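Cell shape-determining protein MreC (Streptococcus pneumoniae, PDB 2QF4) takes part in forming and maintaining cell shape, probably as a part of the elongasome that synthesizes peripheral peptidoglycan, and forms a homodimer. Local coordinates at residues A[75-80]-A[113-118]; A[24-29]-A[58-63]; A[67-72]-A[86-91]; A[41-46]-A[156-161]; A[101-106]-A[143-148]. One frame throughout, in Å; residues are numbered along the deposited sequence.

Overall arrangement
The chain is the major extracellular part of MreC, two six-stranded antiparallel beta barrels in the manner of alpha-lytic protease. Contacts 1, 3 and 5 reach the barrel that holds strands 74-79 and 82-92; contacts 2 and 4 belong to the other, with contacts 1 and 2 about 26 Å apart between centres. Contact 2 is a buried strand pair, whereas contact 1, partly buried, has one apolar face and one polar face carrying Lys76. Contact 4 is mostly apolar, without a hydrogen bond between its segments, and its Ala41 and Ile161 meet the side chains of contact 2. Contact 3 lays the 67-72 linker on its barrel, while contact 5 lies at the surface, rich in water.

Contact 1: residues A[75-80]-A[113-118]; sequences VKIQHG and DKVTTG
Strands 75-79 and 114-118 form an antiparallel pair that closes one of the two beta barrels of MreC, with a His-carboxylate hydrogen bond at the C-terminal end of 75-79. Lys76 and Thr116 are a hydrogen-bonded pair: Lys76 N gives to Thr116 O at 2.8 Å, and Thr116 N to Lys76 O at 3.0 Å. On the apolar face beta-branched Ile77 and Val115, a type that suits a strand, lie side by side and point the same way, Ile77 CG1 being 4.1 Å from Val115 CG2. On the other, polar face the extended Lys76 chain, in one of its two conformers, passes Thr116, its CE 3.4 Å from OG1, and carries NZ to a salt bridge with Asp127 and to a water shared with Gly118 O. His79, its CG anti to the backbone N (chi1 -177°), donates from ND1 to Asp113 OD2 over 2.7 Å. The oxygen lies in the ring plane and is approached on its syn side, although ring and carboxylate are turned 71° apart; Ser110 N also bonds OD2. Strand 82-92 flanks 75-79 through backbone bonds from Val75 and Ile77, strand 126-137 flanks 114-118, and Val133 packs on both Ile77 and Val115.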
# COMPACT_ATOMS: atom_id res chain seq x y z
N VAL A 75 6.54 2.51 2.46
CA VAL A 75 7.10 1.49 1.60
C VAL A 75 8.60 1.52 1.71
O VAL A 75 9.20 2.48 2.16
CB VAL A 75 6.65 1.66 0.11
CG1 VAL A 75 5.15 1.43 0.01
CG2 VAL A 75 7.05 3.01 -0.48
N LYS A 76 9.19 0.42 1.25
CA LYS A 76 10.63 0.33 1.17
C LYS A 76 11.01 -0.38 -0.12
O LYS A 76 10.30 -1.20 -0.68
CB LYS A 76 11.24 -0.35 2.40
CG LYS A 76 10.83 -1.74 2.60
CD LYS A 76 11.34 -2.31 3.92
CE LYS A 76 10.85 -3.72 4.12
NZ LYS A 76 11.36 -4.31 5.40
N ILE A 77 12.17 0.02 -0.63
CA ILE A 77 12.74 -0.42 -1.90
C ILE A 77 14.08 -1.08 -1.58
O ILE A 77 14.92 -0.49 -0.90
CB ILE A 77 12.98 0.77 -2.83
CG1 ILE A 77 11.67 1.56 -3.07
CG2 ILE A 77 13.58 0.32 -4.14
CD1 ILE A 77 11.86 2.92 -3.74
N GLN A 78 14.28 -2.30 -2.09
CA GLN A 78 15.54 -2.99 -1.88
C GLN A 78 16.43 -2.84 -3.09
O GLN A 78 16.06 -3.23 -4.19
CB GLN A 78 15.26 -4.48 -1.61
CG GLN A 78 16.44 -5.22 -0.99
CD GLN A 78 16.89 -4.66 0.35
OE1 GLN A 78 16.09 -4.07 1.11
NE2 GLN A 78 18.17 -4.86 0.68
N HIS A 79 17.60 -2.25 -2.90
CA HIS A 79 18.58 -2.07 -3.96
C HIS A 79 19.86 -2.75 -3.50
O HIS A 79 20.62 -2.20 -2.70
CB HIS A 79 18.84 -0.60 -4.23
CG HIS A 79 19.79 -0.37 -5.35
ND1 HIS A 79 19.39 -0.47 -6.66
CD2 HIS A 79 21.12 -0.10 -5.37
CE1 HIS A 79 20.43 -0.22 -7.44
NE2 HIS A 79 21.49 0.01 -6.68
N GLY A 80 20.06 -3.96 -4.01
CA GLY A 80 21.13 -4.83 -3.53
C GLY A 80 21.01 -5.00 -2.03
O GLY A 80 19.99 -5.46 -1.52
N ASP A 113 13.95 -3.26 -8.98
CA ASP A 113 14.14 -3.33 -7.54
C ASP A 113 12.78 -3.59 -6.88
O ASP A 113 11.74 -3.00 -7.25
CB ASP A 113 14.75 -2.05 -6.99
CG ASP A 113 16.25 -1.89 -7.31
OD1 ASP A 113 16.90 -2.85 -7.74
OD2 ASP A 113 16.75 -0.77 -7.06
N LYS A 114 12.77 -4.45 -5.88
CA LYS A 114 11.52 -4.85 -5.26
C LYS A 114 11.05 -3.85 -4.22
O LYS A 114 11.82 -3.34 -3.41
CB LYS A 114 11.67 -6.22 -4.60
CG LYS A 114 11.97 -7.35 -5.60
CD LYS A 114 10.81 -7.61 -6.53
CE LYS A 114 10.91 -8.99 -7.23
NZ LYS A 114 12.18 -9.19 -7.98
N VAL A 115 9.74 -3.61 -4.22
CA VAL A 115 9.08 -2.69 -3.32
C VAL A 115 8.10 -3.44 -2.46
O VAL A 115 7.31 -4.24 -2.98
CB VAL A 115 8.34 -1.57 -4.11
CG1 VAL A 115 7.79 -0.51 -3.18
CG2 VAL A 115 9.25 -0.97 -5.15
N THR A 116 8.21 -3.24 -1.15
CA THR A 116 7.35 -3.88 -0.17
C THR A 116 6.90 -2.81 0.83
O THR A 116 7.39 -1.69 0.84
CB THR A 116 8.10 -5.03 0.57
OG1 THR A 116 9.29 -4.49 1.16
CG2 THR A 116 8.44 -6.13 -0.39
N THR A 117 5.94 -3.15 1.69
CA THR A 117 5.54 -2.18 2.70
C THR A 117 6.67 -2.03 3.72
O THR A 117 7.43 -2.95 4.00
CB THR A 117 4.22 -2.52 3.35
OG1 THR A 117 4.28 -3.85 3.93
CG2 THR A 117 3.07 -2.44 2.33
N GLY A 118 6.81 -0.82 4.25
CA GLY A 118 7.88 -0.48 5.15
C GLY A 118 7.62 -0.63 6.61
O GLY A 118 8.54 -0.76 7.42
O HOH W 1 10.77 -2.30 7.46
O HOH W 2 15.24 -5.79 -5.15
O HOH W 3 18.93 -4.08 -6.77

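Contact 2: residues A[24-29]-A[58-63]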
# COMPACT_ATOMS: atom_id res chain seq x y z
N GLU A 24 -12.32 2.49 -4.56
CA GLU A 24 -12.49 1.92 -3.24
C GLU A 24 -13.36 0.70 -3.29
O GLU A 24 -14.12 0.50 -4.23
CB GLU A 24 -13.09 2.96 -2.30
CG GLU A 24 -14.47 3.37 -2.68
CD GLU A 24 -15.13 4.18 -1.61
OE1 GLU A 24 -14.48 5.04 -0.93
OE2 GLU A 24 -16.37 4.03 -1.50
N LEU A 25 -13.26 -0.10 -2.25
CA LEU A 25 -14.08 -1.29 -2.05
C LEU A 25 -14.66 -1.24 -0.65
O LEU A 25 -14.07 -0.70 0.28
CB LEU A 25 -13.20 -2.59 -2.11
CG LEU A 25 -12.32 -2.84 -3.32
CD1 LEU A 25 -11.51 -4.05 -3.08
CD2 LEU A 25 -13.21 -2.98 -4.59
N THR A 26 -15.83 -1.83 -0.49
CA THR A 26 -16.43 -2.08 0.82
C THR A 26 -16.46 -3.56 1.06
O THR A 26 -16.91 -4.34 0.21
CB THR A 26 -17.86 -1.52 0.91
OG1 THR A 26 -17.83 -0.15 0.56
CG2 THR A 26 -18.42 -1.69 2.32
N LEU A 27 -16.00 -3.95 2.25
CA LEU A 27 -15.99 -5.32 2.72
C LEU A 27 -17.07 -5.52 3.78
O LEU A 27 -17.41 -4.61 4.53
CB LEU A 27 -14.62 -5.68 3.32
CG LEU A 27 -13.42 -5.35 2.47
CD1 LEU A 27 -12.12 -5.75 3.23
CD2 LEU A 27 -13.51 -6.02 1.14
N ASP A 28 -17.58 -6.74 3.85
CA ASP A 28 -18.67 -7.12 4.76
C ASP A 28 -18.22 -7.57 6.14
O ASP A 28 -18.94 -8.33 6.77
CB ASP A 28 -19.56 -8.17 4.11
CG ASP A 28 -18.90 -9.52 3.91
OD1 ASP A 28 -17.70 -9.68 4.19
OD2 ASP A 28 -19.64 -10.42 3.43
N ALA A 29 -17.13 -7.03 6.67
CA ALA A 29 -16.70 -7.23 8.07
C ALA A 29 -16.24 -5.85 8.50
O ALA A 29 -15.54 -5.17 7.74
CB ALA A 29 -15.67 -8.28 8.18
N SER A 58 -18.74 -3.32 8.56
CA SER A 58 -18.17 -3.15 7.23
C SER A 58 -16.92 -2.32 7.35
O SER A 58 -16.71 -1.63 8.36
CB SER A 58 -19.16 -2.45 6.28
OG SER A 58 -19.51 -1.15 6.71
N THR A 59 -16.12 -2.37 6.29
CA THR A 59 -14.85 -1.67 6.21
C THR A 59 -14.69 -1.15 4.79
O THR A 59 -14.94 -1.85 3.83
CB THR A 59 -13.65 -2.61 6.51
OG1 THR A 59 -13.78 -3.11 7.84
CG2 THR A 59 -12.30 -1.91 6.41
N ILE A 60 -14.27 0.10 4.64
CA ILE A 60 -13.96 0.67 3.34
C ILE A 60 -12.43 0.66 3.15
O ILE A 60 -11.66 1.03 4.06
CB ILE A 60 -14.48 2.11 3.17
CG1 ILE A 60 -16.00 2.16 3.45
CG2 ILE A 60 -14.14 2.62 1.75
CD1 ILE A 60 -16.61 3.55 3.25
N VAL A 61 -12.03 0.20 1.98
CA VAL A 61 -10.63 0.10 1.57
C VAL A 61 -10.38 1.08 0.43
O VAL A 61 -11.08 1.05 -0.58
CB VAL A 61 -10.30 -1.33 1.10
CG1 VAL A 61 -8.89 -1.41 0.47
CG2 VAL A 61 -10.44 -2.31 2.26
N ASN A 62 -9.39 1.96 0.61
CA ASN A 62 -8.95 2.90 -0.40
C ASN A 62 -7.91 2.23 -1.27
O ASN A 62 -6.88 1.77 -0.77
CB ASN A 62 -8.35 4.11 0.25
CG ASN A 62 -8.15 5.22 -0.73
OD1 ASN A 62 -7.04 5.66 -0.93
ND2 ASN A 62 -9.21 5.63 -1.38
N LEU A 63 -8.19 2.15 -2.56
CA LEU A 63 -7.30 1.41 -3.43
C LEU A 63 -6.02 2.21 -3.76
O LEU A 63 -6.00 3.43 -3.78
CB LEU A 63 -8.02 0.97 -4.72
CG LEU A 63 -9.19 -0.02 -4.48
CD1 LEU A 63 -9.88 -0.33 -5.82
CD2 LEU A 63 -8.72 -1.33 -3.87
O HOH W 4 -11.85 5.09 0.42
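Leu25 and Leu27 meet Val61 and Leu63 on the tightly packed face of an antiparallel strand pair. Leu27 CD1 reaches Val61 CG2 at 3.9 Å, and Leu63 CD2 comes equally close to Leu25 CG, those two side chains crossing at about a right angle. Branched aliphatic residues suit this face because Ile48 of the adjacent strand 46-54, and Ile161 and Leu163 of strand 160-166, pack on it. Four backbone bonds hold the strands in register; that from Val61 N to Leu25 O is 2.8 Å and nearly straight at 175°. Beyond the end of strand 24-27, Thr59 OG1, anti to its carbonyl carbon (chi1 -62°), donates to Ala29 O over 2.7 Å, in the carbonyl plane and on a lone pair. A threonine ties down the turning chain with its hydroxyl. The opposite face, with Glu24, Thr26, Ile60 and Asn62, is looser and more polar. Glu24 lays its carboxylate against the Ile60 methyl, OE1 lying 3.6 Å from CG2, and a water links OE1 to Asn62 ND2. Apolar side chains on one face and a mixed, partly hydrated set on the other fit the wall of a closed antiparallel barrel, here one of the two of an alpha-lytic protease fold.

Contact 3: residues A[67-72]-A[86-91]; sequences TENADK and GIIIGY
A classic beta bulge in strand 82-92, where Ile89 and Gly90 both face Lys99, receives the linker 67-72 through two backbone hydrogen bonds. Tyr91 N donates to Thr67 O and Asn69 N to Ile89 O, each over 3.1 Å. In both, the donor stands well above the carbonyl plane, 46° out at Thr67 and 52° at Ile89. Glycine suits position 90 because a CB there would run into Thr67 O, and because the backbone angles of the bulge would jam it against the preceding carbonyl. The linker runs nearly antiparallel to the strand, but only one bridge, Glu68 with Gly90, joins the backbones, so this is not a regular strand pair. Between strand 59-63 of one barrel and strand 74-79 of the other, this is the chain's passage from barrel to barrel, and here it lies against the second of them. Asn69 then turns the backbone: its CG is anti to the backbone N (chi1 -162°), and OD1 accepts from Asp71 N at 3.0 Å, in the carbonyl plane, which makes an Asx turn. Asparagine suits the place because its short amide both accepts from the backbone and, through a water donating to OD1, connects to Ile88 O. A second water joins Asn69 O, Lys72 N and Ile88 O, so water fills in for direct bonds where linker and strand part. Past the turn, the Ile87 methyl CG2 lies 4.1 Å from Lys72 O, while Asn62 of strand 59-63 packs on Asn69 and Asp71 from the first barrel.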
# COMPACT_ATOMS: atom_id res chain seq x y z
N THR A 67 -5.52 8.57 -7.94
CA THR A 67 -4.61 9.58 -8.45
C THR A 67 -3.79 10.22 -7.34
O THR A 67 -2.56 10.28 -7.42
CB THR A 67 -5.38 10.65 -9.22
OG1 THR A 67 -6.11 10.00 -10.27
CG2 THR A 67 -4.42 11.71 -9.78
N GLU A 68 -4.47 10.70 -6.30
CA GLU A 68 -3.84 11.27 -5.14
C GLU A 68 -4.14 10.38 -3.94
O GLU A 68 -5.25 9.88 -3.80
CB GLU A 68 -4.41 12.66 -4.86
CG GLU A 68 -4.07 13.68 -5.89
CD GLU A 68 -2.66 14.20 -5.77
OE1 GLU A 68 -1.88 13.83 -4.89
OE2 GLU A 68 -2.33 15.08 -6.59
N ASN A 69 -3.13 10.18 -3.10
CA ASN A 69 -3.22 9.29 -1.95
C ASN A 69 -2.70 10.02 -0.72
O ASN A 69 -1.51 10.30 -0.64
CB ASN A 69 -2.44 8.01 -2.19
CG ASN A 69 -2.86 6.90 -1.25
OD1 ASN A 69 -2.78 7.06 -0.03
ND2 ASN A 69 -3.34 5.79 -1.80
N ALA A 70 -3.57 10.28 0.24
CA ALA A 70 -3.22 11.01 1.45
C ALA A 70 -2.83 10.10 2.61
O ALA A 70 -2.59 10.62 3.72
CB ALA A 70 -4.39 11.90 1.85
N ASP A 71 -2.78 8.77 2.41
CA ASP A 71 -2.69 7.86 3.54
C ASP A 71 -1.27 7.62 4.05
O ASP A 71 -1.11 6.96 5.08
CB ASP A 71 -3.38 6.57 3.19
CG ASP A 71 -4.85 6.79 2.89
OD1 ASP A 71 -5.44 7.73 3.46
OD2 ASP A 71 -5.40 6.06 2.04
N LYS A 72 -0.26 8.15 3.38
CA LYS A 72 1.13 8.10 3.90
C LYS A 72 1.51 6.66 4.21
O LYS A 72 2.13 6.37 5.24
CB LYS A 72 1.30 9.01 5.13
CG LYS A 72 1.00 10.48 4.83
CD LYS A 72 1.34 11.39 6.00
CE LYS A 72 0.94 12.88 5.77
NZ LYS A 72 -0.52 13.07 6.12
N GLY A 86 10.26 5.17 1.80
CA GLY A 86 9.48 6.30 1.30
C GLY A 86 8.02 6.11 1.60
O GLY A 86 7.66 5.26 2.40
N ILE A 87 7.18 6.91 0.96
CA ILE A 87 5.72 6.79 1.14
C ILE A 87 5.06 6.82 -0.23
O ILE A 87 5.50 7.46 -1.16
CB ILE A 87 5.04 7.82 2.09
CG1 ILE A 87 5.30 9.24 1.56
CG2 ILE A 87 5.59 7.68 3.48
CD1 ILE A 87 4.27 10.30 2.09
N ILE A 88 3.92 6.15 -0.30
CA ILE A 88 3.05 6.22 -1.48
C ILE A 88 2.33 7.56 -1.50
O ILE A 88 1.75 7.97 -0.50
CB ILE A 88 2.04 5.09 -1.45
CG1 ILE A 88 2.74 3.74 -1.63
CG2 ILE A 88 0.97 5.28 -2.54
CD1 ILE A 88 1.85 2.52 -1.35
N ILE A 89 2.39 8.26 -2.63
CA ILE A 89 1.72 9.58 -2.75
C ILE A 89 0.60 9.59 -3.79
O ILE A 89 -0.17 10.53 -3.82
CB ILE A 89 2.76 10.71 -3.01
CG1 ILE A 89 3.52 10.48 -4.32
CG2 ILE A 89 3.67 10.85 -1.80
CD1 ILE A 89 4.28 11.74 -4.85
N GLY A 90 0.49 8.57 -4.64
CA GLY A 90 -0.56 8.55 -5.66
C GLY A 90 -0.27 7.57 -6.74
O GLY A 90 0.58 6.68 -6.56
N TYR A 91 -0.95 7.72 -7.86
CA TYR A 91 -0.94 6.75 -8.94
C TYR A 91 -1.16 7.51 -10.23
O TYR A 91 -2.02 8.40 -10.29
CB TYR A 91 -2.02 5.68 -8.77
CG TYR A 91 -2.01 4.57 -9.77
CD1 TYR A 91 -2.84 4.60 -10.87
CD2 TYR A 91 -1.20 3.47 -9.60
CE1 TYR A 91 -2.86 3.56 -11.79
CE2 TYR A 91 -1.21 2.43 -10.54
CZ TYR A 91 -2.03 2.52 -11.63
OH TYR A 91 -2.11 1.50 -12.55
O HOH W 5 -0.76 12.83 -2.43
O HOH W 6 -0.17 6.37 0.81
O HOH W 7 0.46 9.88 1.09

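Contact 4: residues A[41-46]-A[156-161]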
# COMPACT_ATOMS: atom_id res chain seq x y z
N ALA A 41 -4.64 -3.82 3.09
CA ALA A 41 -5.51 -4.74 2.38
C ALA A 41 -4.75 -5.40 1.25
O ALA A 41 -4.05 -4.74 0.47
CB ALA A 41 -6.72 -3.96 1.83
N ILE A 42 -4.87 -6.73 1.18
CA ILE A 42 -4.16 -7.57 0.22
C ILE A 42 -5.11 -8.44 -0.61
O ILE A 42 -6.19 -8.86 -0.18
CB ILE A 42 -3.07 -8.42 0.95
CG1 ILE A 42 -3.57 -9.62 1.67
CG2 ILE A 42 -2.27 -7.55 1.91
CD1 ILE A 42 -2.43 -10.60 2.01
N ALA A 43 -4.66 -8.72 -1.82
CA ALA A 43 -5.30 -9.67 -2.71
C ALA A 43 -4.23 -10.24 -3.55
O ALA A 43 -3.30 -9.57 -3.94
CB ALA A 43 -6.34 -8.99 -3.61
N ASN A 44 -4.39 -11.52 -3.91
CA ASN A 44 -3.45 -12.14 -4.84
C ASN A 44 -1.99 -12.00 -4.34
O ASN A 44 -1.07 -11.86 -5.17
CB ASN A 44 -3.63 -11.50 -6.25
CG ASN A 44 -5.03 -11.76 -6.90
OD1 ASN A 44 -5.61 -12.83 -6.72
ND2 ASN A 44 -5.52 -10.80 -7.69
N GLY A 45 -1.77 -12.06 -3.03
CA GLY A 45 -0.42 -11.97 -2.46
C GLY A 45 0.19 -10.58 -2.31
O GLY A 45 1.29 -10.45 -1.72
N GLY A 46 -0.49 -9.55 -2.79
CA GLY A 46 0.11 -8.24 -2.80
C GLY A 46 -0.79 -7.15 -2.26
O GLY A 46 -2.02 -7.30 -2.11
N HIS A 156 -8.92 -6.89 -9.76
CA HIS A 156 -9.73 -7.31 -10.90
C HIS A 156 -10.20 -8.74 -10.71
O HIS A 156 -9.39 -9.63 -10.48
CB HIS A 156 -8.90 -7.17 -12.18
CG HIS A 156 -9.66 -7.47 -13.43
ND1 HIS A 156 -10.69 -6.67 -13.87
CD2 HIS A 156 -9.54 -8.47 -14.33
CE1 HIS A 156 -11.18 -7.17 -15.00
NE2 HIS A 156 -10.50 -8.27 -15.29
N ASN A 157 -11.51 -8.95 -10.76
CA ASN A 157 -12.10 -10.28 -10.54
C ASN A 157 -11.69 -10.91 -9.22
O ASN A 157 -11.48 -12.13 -9.10
CB ASN A 157 -11.76 -11.22 -11.71
CG ASN A 157 -12.30 -10.71 -13.05
OD1 ASN A 157 -13.36 -10.10 -13.13
ND2 ASN A 157 -11.55 -10.99 -14.13
N VAL A 158 -11.54 -10.06 -8.20
CA VAL A 158 -11.29 -10.50 -6.84
C VAL A 158 -12.52 -10.19 -6.01
O VAL A 158 -13.01 -9.07 -6.04
CB VAL A 158 -10.03 -9.75 -6.29
CG1 VAL A 158 -9.84 -9.99 -4.80
CG2 VAL A 158 -8.79 -10.18 -7.06
N ASP A 159 -13.01 -11.16 -5.24
CA ASP A 159 -14.16 -10.84 -4.40
C ASP A 159 -13.98 -11.13 -2.91
O ASP A 159 -14.92 -11.00 -2.19
CB ASP A 159 -15.46 -11.38 -5.01
CG ASP A 159 -15.58 -12.91 -4.78
OD1 ASP A 159 -14.64 -13.57 -4.34
OD2 ASP A 159 -16.66 -13.50 -5.11
N VAL A 160 -12.76 -11.45 -2.49
CA VAL A 160 -12.42 -11.57 -1.07
C VAL A 160 -11.11 -10.80 -0.92
O VAL A 160 -10.20 -10.95 -1.72
CB VAL A 160 -12.24 -13.05 -0.63
CG1 VAL A 160 -11.69 -13.13 0.79
CG2 VAL A 160 -13.57 -13.82 -0.80
N ILE A 161 -11.05 -9.97 0.11
CA ILE A 161 -9.87 -9.18 0.44
C ILE A 161 -9.45 -9.55 1.85
O ILE A 161 -10.27 -9.77 2.71
CB ILE A 161 -10.21 -7.69 0.36
CG1 ILE A 161 -10.62 -7.29 -1.06
CG2 ILE A 161 -9.08 -6.80 0.88
CD1 ILE A 161 -9.57 -7.42 -2.13
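The CB methyl of Ala43 is the bump that seats between two branched side chains: Val158 CG1 lies 3.8 Å from it and Ile161 CD1 3.9 Å. Two residues back along the strand, Ala41 CB meets the other methyl of the isoleucine, CG2, at 3.8 Å, so Ile161 spans both alanines. It does this because CG2 is anti to its backbone N while the chain bends at chi2 (-65°), bringing CD1 round to Ala43. Between the two alanines, CG2 comes to 3.7 Å from Ile42 O. Small residues suit strand 41-43, since an alanine leaves room for the bulkier Ile161 and Val158. Beyond the strand a type I' turn from Ala43 to Gly46 reverses the chain, and glycine at position 45 suits its positive phi. From this turn Asn44 slides past Val158 in the opposite direction, its ND2 3.4 Å from CG2 and weakly bonded to Asp154 O. Ile48 backs both alanines and Ile161, and Leu25 and Leu27 lie against Ile161, placing it within the barrel interior. No hydrogen bond joins the two segments, so mainly the fit of methyl groups holds them, with the Asn44 amide against Val158, while the strands are tied by backbone bonding such as that of Ile42 with Glu162.

Contact 5: residues A[101-106]-A[143-148]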
# COMPACT_ATOMS: atom_id res chain seq x y z
N SER A 101 7.44 8.88 -2.92
CA SER A 101 8.38 9.97 -2.66
C SER A 101 8.80 9.97 -1.20
O SER A 101 8.62 8.98 -0.51
CB SER A 101 7.80 11.28 -3.15
OG SER A 101 6.78 11.67 -2.29
N GLN A 102 9.38 11.06 -0.76
CA GLN A 102 9.92 11.23 0.60
C GLN A 102 10.95 10.16 0.89
O GLN A 102 10.92 9.50 1.92
CB GLN A 102 8.83 11.26 1.63
CG GLN A 102 7.86 12.43 1.44
CD GLN A 102 6.94 12.68 2.63
OE1 GLN A 102 6.85 11.88 3.54
NE2 GLN A 102 6.32 13.82 2.63
N LEU A 103 11.87 9.96 -0.05
CA LEU A 103 12.86 8.90 0.09
C LEU A 103 13.92 9.24 1.12
O LEU A 103 14.40 10.36 1.17
CB LEU A 103 13.53 8.65 -1.25
CG LEU A 103 12.60 8.36 -2.44
CD1 LEU A 103 13.45 8.25 -3.73
CD2 LEU A 103 11.81 7.09 -2.19
N ASN A 104 14.33 8.27 1.91
CA ASN A 104 15.29 8.51 3.00
C ASN A 104 16.74 8.35 2.59
O ASN A 104 17.61 8.38 3.44
CB ASN A 104 14.98 7.66 4.25
CG ASN A 104 15.48 6.26 4.15
OD1 ASN A 104 15.60 5.72 3.06
ND2 ASN A 104 15.76 5.65 5.32
N SER A 105 17.01 8.18 1.32
CA SER A 105 18.35 7.85 0.82
C SER A 105 18.54 8.39 -0.58
O SER A 105 17.57 8.49 -1.34
CB SER A 105 18.48 6.31 0.78
OG SER A 105 19.63 5.84 0.19
N ASN A 106 19.80 8.68 -0.93
CA ASN A 106 20.15 9.00 -2.30
C ASN A 106 20.79 7.82 -3.01
O ASN A 106 21.39 7.99 -4.07
CB ASN A 106 21.01 10.25 -2.41
CG ASN A 106 20.42 11.36 -1.66
OD1 ASN A 106 19.23 11.70 -1.85
ND2 ASN A 106 21.20 11.91 -0.75
N LEU A 143 15.76 16.88 -2.61
CA LEU A 143 14.81 16.21 -1.70
C LEU A 143 13.67 15.47 -2.38
O LEU A 143 13.07 14.58 -1.77
CB LEU A 143 14.15 17.23 -0.76
CG LEU A 143 15.00 18.11 0.13
CD1 LEU A 143 14.12 19.09 0.91
CD2 LEU A 143 15.83 17.22 1.07
N THR A 144 13.37 15.83 -3.62
CA THR A 144 12.11 15.44 -4.24
C THR A 144 12.22 14.38 -5.34
O THR A 144 11.32 14.23 -6.16
CB THR A 144 11.36 16.69 -4.68
OG1 THR A 144 12.26 17.55 -5.34
CG2 THR A 144 10.78 17.41 -3.44
N ARG A 145 13.28 13.58 -5.31
CA ARG A 145 13.30 12.40 -6.17
C ARG A 145 12.04 11.56 -5.92
O ARG A 145 11.64 11.32 -4.76
CB ARG A 145 14.55 11.54 -5.96
CG ARG A 145 14.64 10.32 -6.85
CD ARG A 145 16.01 9.68 -6.89
NE ARG A 145 16.42 9.16 -5.59
CZ ARG A 145 17.19 8.09 -5.41
NH1 ARG A 145 17.62 7.35 -6.42
NH2 ARG A 145 17.51 7.74 -4.18
N GLU A 146 11.48 11.04 -7.00
CA GLU A 146 10.27 10.23 -6.97
C GLU A 146 10.56 8.91 -7.68
O GLU A 146 11.39 8.85 -8.56
CB GLU A 146 9.17 10.97 -7.74
CG GLU A 146 7.81 10.31 -7.91
CD GLU A 146 7.00 11.02 -8.99
OE1 GLU A 146 7.00 12.29 -8.98
OE2 GLU A 146 6.45 10.35 -9.91
N VAL A 147 9.87 7.88 -7.26
CA VAL A 147 9.98 6.56 -7.85
C VAL A 147 8.64 6.16 -8.41
O VAL A 147 7.61 6.34 -7.74
CB VAL A 147 10.45 5.49 -6.84
CG1 VAL A 147 10.77 4.17 -7.52
CG2 VAL A 147 11.65 5.98 -6.06
N THR A 148 8.62 5.59 -9.61
CA THR A 148 7.43 4.96 -10.17
C THR A 148 7.56 3.45 -10.10
O THR A 148 8.65 2.90 -10.31
CB THR A 148 7.09 5.47 -11.58
OG1 THR A 148 8.19 5.26 -12.47
CG2 THR A 148 6.71 6.97 -11.55
O HOH W 8 9.81 13.97 -1.84
O HOH W 9 12.30 12.01 -2.22
O HOH W 10 15.01 11.81 -1.08
O HOH W 11 16.63 10.92 -3.21
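Arg145 sets off with CG anti to its backbone N (chi1 -179°) and bends at chi3 (64°), which turns NE toward the loop 101-106 and places it 3.6 Å from Leu103 CD1. The leucine crosses the arginine chain at about a right angle, with CG, NE and the carbonyl O of Arg145 all near the same methyl. At the tip, NH2 donates to Ser105 O over 2.9 Å. That oxygen lies in the guanidinium plane, at its edge, but the bond is bent at 139°; NH2 also bonds Ser107 O, so two loop carbonyls hold one nitrogen. A long side chain ending in a flat guanidinium with several N-H donors suits a loop that offers carbonyl oxygens. The loop follows strand 97-101 of the barrel, and Arg145 stands just before strand 146-151, which lies next to 97-101 in the sheet. Deeper in, Leu103 CD1 also touches Val147 CG2 at 3.7 Å, and Ile109 packs on Leu103, Arg145 and Val147 alike. The outer side is wet: one water accepts from Leu103 N and lies 2.7 Å from both Arg145 O and Leu143 O, and another accepts from Arg145 NE at 3.0 Å while lying close to Asn106 OD1.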